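Local coordinates for protein histone-lysine N-methyltransferase, H3 lysine-9 specific SUVH4 (Arabidopsis thaliana, PDB 4QEO) that methylates histone H3, placing a tag of transcriptional repression, binds methylated DNA and is required to maintain CpNpG and asymmetric DNA methylation, at residues P53-G58 / L106-V111; H157-N162 / Y188-F193; C382-V387 / I447-T452. All coordinates share one frame; numbering follows the deposited sequence.

Interaction 1. Residues P53-G58 / L106-V111; sequences PRKIIG and LAVSIV
Val-108 and Ile-57 meet with their side chains crossed at about a right angle, CG1 of Ile-57 lying 3.9 Å from CG1 of Val-108. Both torsions are set alike: in each residue CG1 stands anti to the carbonyl carbon and beside the backbone N (chi1 -71° for Ile-57, -60° for Val-108). From CG1 the isoleucine runs on in extended form (chi2 164°), which carries its tip to Leu-106, two residues earlier on the strand and also directed at the loop, CD1 of Ile-57 touching CD1 of Leu-106 at 4.0 Å. Val-108 also packs against backbone: its CB sits 3.4 Å from Ile-56 O, a carbonyl hydrogen-bonded by Arg-166 NH1. The main chains do not pair directly; a water joins them, accepting from Gly-58 N at 2.8 Å and donating to Val-108 O at 2.9 Å. Lys-55 starts toward the strand, but its amino end leads away, to a long, weak ion pair with a DNA phosphate. Strand 106-112 runs between strands 88-91 and 165-172 in the SRA sheet, with a classic beta bulge where Val-108 and Ser-109 face Asp-89; loop 53-58 lies against it, Ile-57 also touching Met-91, while Ala-107 points away, onto helix 151-161.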
loop_
_atom_site.group_PDB
_atom_site.type_symbol
_atom_site.label_atom_id
_atom_site.label_comp_id
_atom_site.label_asym_id
_atom_site.label_seq_id
_atom_site.Cartn_x
_atom_site.Cartn_y
_atom_site.Cartn_z
ATOM N N PRO A 53 0.150 -21.199 4.353
ATOM C CA PRO A 53 1.204 -21.789 5.190
ATOM C C PRO A 53 1.819 -23.053 4.601
ATOM O O PRO A 53 2.852 -23.514 5.110
ATOM C CB PRO A 53 0.459 -22.134 6.481
ATOM C CG PRO A 53 -0.917 -22.447 6.028
ATOM C CD PRO A 53 -1.197 -21.516 4.867
ATOM N N ARG A 54 1.203 -23.604 3.556
ATOM C CA ARG A 54 1.774 -24.754 2.847
ATOM C C ARG A 54 2.102 -24.356 1.414
ATOM O O ARG A 54 1.473 -23.458 0.841
ATOM C CB ARG A 54 0.801 -25.939 2.832
ATOM C CG ARG A 54 0.408 -26.481 4.214
ATOM C CD ARG A 54 1.526 -27.311 4.839
ATOM N NE ARG A 54 1.759 -28.561 4.117
ATOM C CZ ARG A 54 2.841 -29.318 4.271
ATOM N NH1 ARG A 54 3.790 -28.947 5.121
ATOM N NH2 ARG A 54 2.981 -30.442 3.577
ATOM N N LYS A 55 3.071 -25.042 0.828
ATOM C CA LYS A 55 3.477 -24.725 -0.531
ATOM C C LYS A 55 2.420 -25.069 -1.572
ATOM O O LYS A 55 1.610 -25.977 -1.385
ATOM C CB LYS A 55 4.836 -25.340 -0.833
ATOM C CG LYS A 55 5.879 -24.672 0.027
ATOM C CD LYS A 55 7.258 -25.002 -0.383
ATOM C CE LYS A 55 8.211 -24.019 0.243
ATOM N NZ LYS A 55 8.169 -24.125 1.702
ATOM N N ILE A 56 2.414 -24.286 -2.644
ATOM C CA ILE A 56 1.409 -24.389 -3.690
ATOM C C ILE A 56 2.114 -24.304 -5.045
ATOM O O ILE A 56 2.953 -23.424 -5.268
ATOM C CB ILE A 56 0.357 -23.251 -3.566
ATOM C CG1 ILE A 56 -0.428 -23.385 -2.253
ATOM C CG2 ILE A 56 -0.584 -23.242 -4.762
ATOM C CD1 ILE A 56 -1.308 -22.173 -1.934
ATOM N N ILE A 57 1.794 -25.241 -5.928
ATOM C CA ILE A 57 2.234 -25.166 -7.320
ATOM C C ILE A 57 1.262 -24.323 -8.119
ATOM O O ILE A 57 0.062 -24.550 -8.052
ATOM C CB ILE A 57 2.241 -26.566 -7.961
ATOM C CG1 ILE A 57 3.381 -27.396 -7.378
ATOM C CG2 ILE A 57 2.375 -26.463 -9.488
ATOM C CD1 ILE A 57 3.248 -28.896 -7.662
ATOM N N GLY A 58 1.755 -23.358 -8.875
ATOM C CA GLY A 58 0.871 -22.554 -9.701
ATOM C C GLY A 58 0.511 -21.223 -9.064
ATOM O O GLY A 58 1.260 -20.702 -8.245
ATOM N N LEU A 106 10.359 -30.313 -5.442
ATOM C CA LEU A 106 9.846 -29.613 -6.623
ATOM C C LEU A 106 9.853 -28.129 -6.368
ATOM O O LEU A 106 9.329 -27.690 -5.360
ATOM C CB LEU A 106 8.391 -29.990 -6.900
ATOM C CG LEU A 106 8.011 -31.185 -7.747
ATOM C CD1 LEU A 106 6.496 -31.279 -7.745
ATOM C CD2 LEU A 106 8.582 -31.057 -9.171
ATOM N N ALA A 107 10.394 -27.340 -7.279
ATOM C CA ALA A 107 10.384 -25.893 -7.080
ATOM C C ALA A 107 8.994 -25.322 -7.353
ATOM O O ALA A 107 8.251 -25.865 -8.194
ATOM C CB ALA A 107 11.429 -25.237 -7.982
ATOM N N VAL A 108 8.623 -24.252 -6.640
ATOM C CA VAL A 108 7.343 -23.590 -6.882
ATOM C C VAL A 108 7.473 -22.098 -7.166
ATOM O O VAL A 108 6.586 -21.521 -7.778
ATOM C CB VAL A 108 6.320 -23.797 -5.733
ATOM C CG1 VAL A 108 6.042 -25.297 -5.551
ATOM C CG2 VAL A 108 6.791 -23.139 -4.423
ATOM N N SER A 109 8.583 -21.489 -6.743
ATOM C CA SER A 109 8.739 -20.029 -6.827
ATOM C C SER A 109 10.218 -19.647 -6.846
ATOM O O SER A 109 11.009 -20.134 -6.019
ATOM C CB SER A 109 8.014 -19.340 -5.647
ATOM O OG SER A 109 8.226 -17.930 -5.651
ATOM N N ILE A 110 10.598 -18.793 -7.796
ATOM C CA ILE A 110 11.958 -18.263 -7.805
ATOM C C ILE A 110 11.953 -16.748 -7.819
ATOM O O ILE A 110 10.998 -16.128 -8.251
ATOM C CB ILE A 110 12.810 -18.783 -9.005
ATOM C CG1 ILE A 110 12.225 -18.268 -10.327
ATOM C CG2 ILE A 110 12.857 -20.310 -8.986
ATOM C CD1 ILE A 110 13.108 -18.520 -11.533
ATOM N N VAL A 111 13.047 -16.153 -7.356
ATOM C CA VAL A 111 13.170 -14.706 -7.388
ATOM C C VAL A 111 14.415 -14.325 -8.182
ATOM O O VAL A 111 15.512 -14.819 -7.907
ATOM C CB VAL A 111 13.303 -14.137 -5.953
ATOM C CG1 VAL A 111 13.494 -12.630 -5.999
ATOM C CG2 VAL A 111 12.076 -14.516 -5.108
HETATM O O HOH W 1 4.527 -23.065 -9.038
#

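Interaction 2. Residues H157-N162 / Y188-F193; sequences HCCEYN and YKVEKF
Cys-159 fills the close part of this contact, where helix 157-161 crosses strand 188-193 almost perpendicularly (94° between their directions, axes 7.1 Å apart). Its SG is anti to the backbone N (chi1 -179°) and reaches the strand backbone, lying 3.6 Å from Glu-191 O. One bond back, CB rests 3.7 Å from CG1 of Val-190, whose other branch, CG2, meets CB of Cys-158 at 4.0 Å. SG also approaches Phe-193 at the ring edge, 3.9 Å from CD1, with the line from the ring centroid to SG 88° off the ring normal, a sulfur-aromatic contact in the ring plane. Toward solvent the fit loosens. Glu-160 only brings OE2 to 4.2 Å from CZ of Phe-193, and that carboxylate has a salt bridge with Lys-156. Near the helix end water spans the gap: one accepts from Val-190 N at 2.7 Å and has a weak bond to Cys-158 O, and another lies 2.8 Å from Asn-162 OD1, near Val-190 O. Asn-162, with positive phi, closes the helix in a Schellman motif. This helix laid crosswise on the curled sheet, which has a classic bulge where Glu-191 and Lys-192 face Arg-208, is part of the SRA fold.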
loop_
_atom_site.group_PDB
_atom_site.type_symbol
_atom_site.label_atom_id
_atom_site.label_comp_id
_atom_site.label_asym_id
_atom_site.label_seq_id
_atom_site.Cartn_x
_atom_site.Cartn_y
_atom_site.Cartn_z
ATOM N N HIS A 157 13.472 -31.293 -11.329
ATOM C CA HIS A 157 12.254 -32.101 -11.306
ATOM C C HIS A 157 11.091 -31.348 -11.967
ATOM O O HIS A 157 10.238 -31.962 -12.616
ATOM C CB HIS A 157 11.898 -32.537 -9.873
ATOM C CG HIS A 157 12.840 -33.570 -9.310
ATOM N ND1 HIS A 157 13.080 -33.708 -7.960
ATOM C CD2 HIS A 157 13.616 -34.497 -9.926
ATOM C CE1 HIS A 157 13.941 -34.697 -7.765
ATOM N NE2 HIS A 157 14.292 -35.182 -8.945
ATOM N N CYS A 158 11.057 -30.030 -11.796
ATOM C CA CYS A 158 10.046 -29.232 -12.486
ATOM C C CYS A 158 10.118 -29.425 -13.994
ATOM O O CYS A 158 9.081 -29.632 -14.660
ATOM C CB CYS A 158 10.202 -27.742 -12.159
ATOM S SG CYS A 158 9.688 -27.282 -10.503
ATOM N N CYS A 159 11.333 -29.315 -14.528
ATOM C CA CYS A 159 11.585 -29.560 -15.953
ATOM C C CYS A 159 11.094 -30.937 -16.364
ATOM O O CYS A 159 10.402 -31.087 -17.371
ATOM C CB CYS A 159 13.099 -29.483 -16.244
ATOM S SG CYS A 159 13.522 -29.739 -17.989
ATOM N N GLU A 160 11.458 -31.941 -15.577
ATOM C CA GLU A 160 11.127 -33.329 -15.907
ATOM C C GLU A 160 9.625 -33.664 -15.812
ATOM O O GLU A 160 9.154 -34.588 -16.475
ATOM C CB GLU A 160 11.960 -34.274 -15.043
ATOM C CG GLU A 160 13.417 -34.315 -15.555
ATOM C CD GLU A 160 14.403 -34.915 -14.576
ATOM O OE1 GLU A 160 13.997 -35.236 -13.440
ATOM O OE2 GLU A 160 15.592 -35.049 -14.959
ATOM N N TYR A 161 8.886 -32.906 -15.009
ATOM C CA TYR A 161 7.437 -33.147 -14.848
ATOM C C TYR A 161 6.488 -32.087 -15.413
ATOM O O TYR A 161 5.267 -32.184 -15.230
ATOM C CB TYR A 161 7.097 -33.369 -13.383
ATOM C CG TYR A 161 7.484 -34.731 -12.920
ATOM C CD1 TYR A 161 6.623 -35.804 -13.113
ATOM C CD2 TYR A 161 8.723 -34.966 -12.323
ATOM C CE1 TYR A 161 6.964 -37.070 -12.708
ATOM C CE2 TYR A 161 9.079 -36.244 -11.910
ATOM C CZ TYR A 161 8.190 -37.286 -12.106
ATOM O OH TYR A 161 8.503 -38.558 -11.715
ATOM N N ASN A 162 7.050 -31.118 -16.121
ATOM C CA ASN A 162 6.304 -29.996 -16.652
ATOM C C ASN A 162 5.564 -29.173 -15.588
ATOM O O ASN A 162 4.475 -28.656 -15.839
ATOM C CB ASN A 162 5.357 -30.475 -17.761
ATOM C CG ASN A 162 6.089 -30.826 -19.011
ATOM O OD1 ASN A 162 7.251 -30.456 -19.171
ATOM N ND2 ASN A 162 5.431 -31.560 -19.915
ATOM N N TYR A 188 6.269 -19.758 -15.306
ATOM C CA TYR A 188 7.208 -20.164 -16.358
ATOM C C TYR A 188 7.426 -21.658 -16.247
ATOM O O TYR A 188 7.417 -22.219 -15.151
ATOM C CB TYR A 188 8.574 -19.470 -16.180
ATOM C CG TYR A 188 8.627 -17.979 -16.515
ATOM C CD1 TYR A 188 7.869 -17.045 -15.819
ATOM C CD2 TYR A 188 9.494 -17.508 -17.509
ATOM C CE1 TYR A 188 7.947 -15.676 -16.114
ATOM C CE2 TYR A 188 9.584 -16.140 -17.805
ATOM C CZ TYR A 188 8.812 -15.235 -17.111
ATOM O OH TYR A 188 8.884 -13.887 -17.421
ATOM N N LYS A 189 7.648 -22.316 -17.379
ATOM C CA LYS A 189 8.135 -23.676 -17.345
ATOM C C LYS A 189 9.649 -23.681 -17.346
ATOM O O LYS A 189 10.274 -22.748 -17.846
ATOM C CB LYS A 189 7.632 -24.461 -18.568
ATOM C CG LYS A 189 8.171 -23.991 -19.940
ATOM C CD LYS A 189 7.870 -25.085 -21.031
ATOM C CE LYS A 189 8.451 -24.763 -22.430
ATOM N NZ LYS A 189 8.190 -25.869 -23.459
ATOM N N VAL A 190 10.235 -24.737 -16.791
ATOM C CA VAL A 190 11.653 -25.001 -16.985
ATOM C C VAL A 190 11.776 -25.839 -18.257
ATOM O O VAL A 190 11.412 -27.015 -18.293
ATOM C CB VAL A 190 12.261 -25.744 -15.789
ATOM C CG1 VAL A 190 13.791 -25.822 -15.919
ATOM C CG2 VAL A 190 11.862 -25.029 -14.513
ATOM N N GLU A 191 12.274 -25.199 -19.308
ATOM C CA GLU A 191 12.369 -25.809 -20.625
ATOM C C GLU A 191 13.515 -26.780 -20.629
ATOM O O GLU A 191 13.404 -27.908 -21.114
ATOM C CB GLU A 191 12.631 -24.729 -21.669
ATOM C CG GLU A 191 13.125 -25.278 -22.996
ATOM C CD GLU A 191 12.173 -24.963 -24.110
ATOM O OE1 GLU A 191 11.076 -25.563 -24.140
ATOM O OE2 GLU A 191 12.506 -24.084 -24.930
ATOM N N LYS A 192 14.637 -26.342 -20.086
ATOM C CA LYS A 192 15.730 -27.308 -19.971
ATOM C C LYS A 192 16.762 -26.809 -19.012
ATOM O O LYS A 192 16.659 -25.690 -18.552
ATOM C CB LYS A 192 16.390 -27.582 -21.326
ATOM C CG LYS A 192 16.995 -26.378 -21.957
ATOM C CD LYS A 192 17.776 -26.768 -23.180
ATOM C CE LYS A 192 18.078 -25.538 -23.990
ATOM N NZ LYS A 192 16.842 -24.786 -24.316
ATOM N N PHE A 193 17.748 -27.637 -18.695
ATOM C CA PHE A 193 18.770 -27.209 -17.752
ATOM C C PHE A 193 20.053 -27.939 -18.026
ATOM O O PHE A 193 20.052 -29.029 -18.619
ATOM C CB PHE A 193 18.325 -27.478 -16.302
ATOM C CG PHE A 193 18.236 -28.944 -15.977
ATOM C CD1 PHE A 193 17.093 -29.667 -16.308
ATOM C CD2 PHE A 193 19.300 -29.605 -15.373
ATOM C CE1 PHE A 193 17.011 -31.021 -16.041
ATOM C CE2 PHE A 193 19.229 -30.978 -15.112
ATOM C CZ PHE A 193 18.095 -31.682 -15.454
HETATM O O HOH W 2 8.553 -26.670 -15.813
HETATM O O HOH W 3 8.872 -28.407 -18.240
#

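Interaction 3. Residues C382-V387 / I447-T452; sequences CEYIGV and IDAGST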
loop_
_atom_site.group_PDB
_atom_site.type_symbol
_atom_site.label_atom_id
_atom_site.label_comp_id
_atom_site.label_asym_id
_atom_site.label_seq_id
_atom_site.Cartn_x
_atom_site.Cartn_y
_atom_site.Cartn_z
ATOM N N CYS A 382 -3.939 13.083 3.066
ATOM C CA CYS A 382 -4.378 14.487 3.223
ATOM C C CYS A 382 -5.455 14.622 4.245
ATOM O O CYS A 382 -6.164 13.669 4.497
ATOM C CB CYS A 382 -4.932 15.054 1.908
ATOM S SG CYS A 382 -6.310 14.093 1.246
ATOM N N GLU A 383 -5.602 15.818 4.805
ATOM C CA GLU A 383 -6.758 16.123 5.616
ATOM C C GLU A 383 -7.892 16.438 4.655
ATOM O O GLU A 383 -7.672 17.001 3.587
ATOM C CB GLU A 383 -6.489 17.340 6.524
ATOM C CG GLU A 383 -7.620 17.610 7.515
ATOM C CD GLU A 383 -7.310 18.716 8.528
ATOM O OE1 GLU A 383 -6.125 18.938 8.848
ATOM O OE2 GLU A 383 -8.266 19.368 9.002
ATOM N N TYR A 384 -9.108 16.068 5.018
ATOM C CA TYR A 384 -10.254 16.547 4.265
ATOM C C TYR A 384 -10.532 18.001 4.673
ATOM O O TYR A 384 -11.050 18.257 5.757
ATOM C CB TYR A 384 -11.468 15.658 4.520
ATOM C CG TYR A 384 -12.564 15.816 3.491
ATOM C CD1 TYR A 384 -13.531 16.802 3.632
ATOM C CD2 TYR A 384 -12.632 14.985 2.382
ATOM C CE1 TYR A 384 -14.538 16.960 2.699
ATOM C CE2 TYR A 384 -13.639 15.135 1.439
ATOM C CZ TYR A 384 -14.592 16.128 1.610
ATOM O OH TYR A 384 -15.604 16.295 0.689
ATOM N N ILE A 385 -10.163 18.938 3.799
ATOM C CA ILE A 385 -10.345 20.374 4.037
ATOM C C ILE A 385 -11.532 20.961 3.253
ATOM O O ILE A 385 -11.755 20.627 2.086
ATOM C CB ILE A 385 -9.054 21.153 3.672
ATOM C CG1 ILE A 385 -7.864 20.651 4.504
ATOM C CG2 ILE A 385 -9.240 22.664 3.864
ATOM C CD1 ILE A 385 -7.968 20.955 5.984
ATOM N N GLY A 386 -12.286 21.837 3.905
ATOM C CA GLY A 386 -13.430 22.506 3.305
ATOM C C GLY A 386 -13.967 23.520 4.303
ATOM O O GLY A 386 -13.239 23.928 5.217
ATOM N N VAL A 387 -15.227 23.925 4.146
ATOM C CA VAL A 387 -15.864 24.823 5.106
ATOM C C VAL A 387 -16.612 24.022 6.162
ATOM O O VAL A 387 -17.564 23.318 5.841
ATOM C CB VAL A 387 -16.878 25.771 4.436
ATOM C CG1 VAL A 387 -17.526 26.685 5.486
ATOM C CG2 VAL A 387 -16.207 26.599 3.369
ATOM N N ILE A 447 -17.859 18.844 7.032
ATOM C CA ILE A 447 -16.921 19.585 6.215
ATOM C C ILE A 447 -17.491 19.668 4.811
ATOM O O ILE A 447 -17.616 18.656 4.130
ATOM C CB ILE A 447 -15.557 18.859 6.144
ATOM C CG1 ILE A 447 -15.017 18.588 7.554
ATOM C CG2 ILE A 447 -14.561 19.668 5.325
ATOM C CD1 ILE A 447 -13.766 17.705 7.571
ATOM N N ASP A 448 -17.844 20.877 4.391
ATOM C CA ASP A 448 -18.425 21.115 3.074
ATOM C C ASP A 448 -17.362 21.596 2.092
ATOM O O ASP A 448 -16.955 22.764 2.116
ATOM C CB ASP A 448 -19.566 22.135 3.185
ATOM C CG ASP A 448 -20.057 22.640 1.834
ATOM O OD1 ASP A 448 -19.858 21.962 0.798
ATOM O OD2 ASP A 448 -20.664 23.731 1.823
ATOM N N ALA A 449 -16.929 20.693 1.221
ATOM C CA ALA A 449 -15.960 21.037 0.190
ATOM C C ALA A 449 -16.651 21.283 -1.150
ATOM O O ALA A 449 -16.042 21.123 -2.211
ATOM C CB ALA A 449 -14.906 19.956 0.067
ATOM N N GLY A 450 -17.918 21.696 -1.086
ATOM C CA GLY A 450 -18.705 21.942 -2.281
ATOM C C GLY A 450 -18.156 23.047 -3.163
ATOM O O GLY A 450 -18.196 22.958 -4.390
ATOM N N SER A 451 -17.630 24.095 -2.544
ATOM C CA SER A 451 -17.197 25.252 -3.307
ATOM C C SER A 451 -15.751 25.588 -3.026
ATOM O O SER A 451 -15.070 26.192 -3.852
ATOM C CB SER A 451 -18.105 26.445 -3.017
ATOM O OG SER A 451 -19.445 26.116 -3.348
ATOM N N THR A 452 -15.270 25.184 -1.860
ATOM C CA THR A 452 -13.874 25.423 -1.547
ATOM C C THR A 452 -13.313 24.292 -0.686
ATOM O O THR A 452 -14.033 23.693 0.121
ATOM C CB THR A 452 -13.690 26.812 -0.884
ATOM O OG1 THR A 452 -12.298 27.089 -0.711
ATOM C CG2 THR A 452 -14.379 26.862 0.453
#
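Within the SET domain, strand 445-448 pairs antiparallel with strand 387-390, and this contact holds the Val-387/Asp-448 bridge of that pairing together with the chain leading into it. Val-387 and Asp-448 form a hydrogen-bonded pair: Val-387 N donates to Asp-448 O at 2.9 Å and Asp-448 N to Val-387 O, both nearly straight (167° and 168° at the hydrogen), with each donor above the plane of the accepting carbonyl.

Tyr-384 is one of the main side chains. From CB, which points toward the partner segment, CG stands anti to the backbone N (chi1 -163°), and the ring slides past Ile-447 in the opposite direction. CD1 has CG2 of Ile-447 at 3.5 Å, a methyl at the ring edge and in its plane; CE1 continues along the same branch and reaches the carbonyl oxygen of Ile-447. Farther out, CZ and OH come alongside CB of Ala-449, 3.8 Å from OH. The hydroxyl also has a weak hydrogen bond with Tyr-402 O, and the ring meets Phe-404 with planes inclined. The tyrosine packs on a basic side chain of the bound peptide, and its side chain lies about 6 Å from the bound S-adenosyl-L-homocysteine, consistent with this packing bordering the active site. An alanine here would remove the ring and hydroxyl, and would probably loosen the packing on Ile-447 and Ala-449 and disturb this border.

Gly-386 fits where a side chain would not: a CB would clash with Asp-448 O. On the face that carries Val-387 and Asp-448, CG2 of Val-387 packs tightly on CG2 of Thr-452, while an Asx turn closes the bend as Asp-448 OD1 accepts from Gly-450 N at 2.7 Å.

Read from the N terminus, the three contacts come in series, each loop closing before the next opens, so none encloses or crosses another. Interaction 1 closes a loop of 47 residues and fixes the chain after helix 36-46 to strand 106-112. Interaction 2 closes 25 residues and lays helix 151-161 on strand 180-197 of the same SRA sheet. These two touch directly: Leu-106 packs on His-157 and Ala-107 on Cys-158, so strand 106-112 links loop and helix. Interaction 3 closes 59 residues within the SET domain, on the other side of the chain's centre, its centre about 48 and 58 Å from those of interactions 1 and 2.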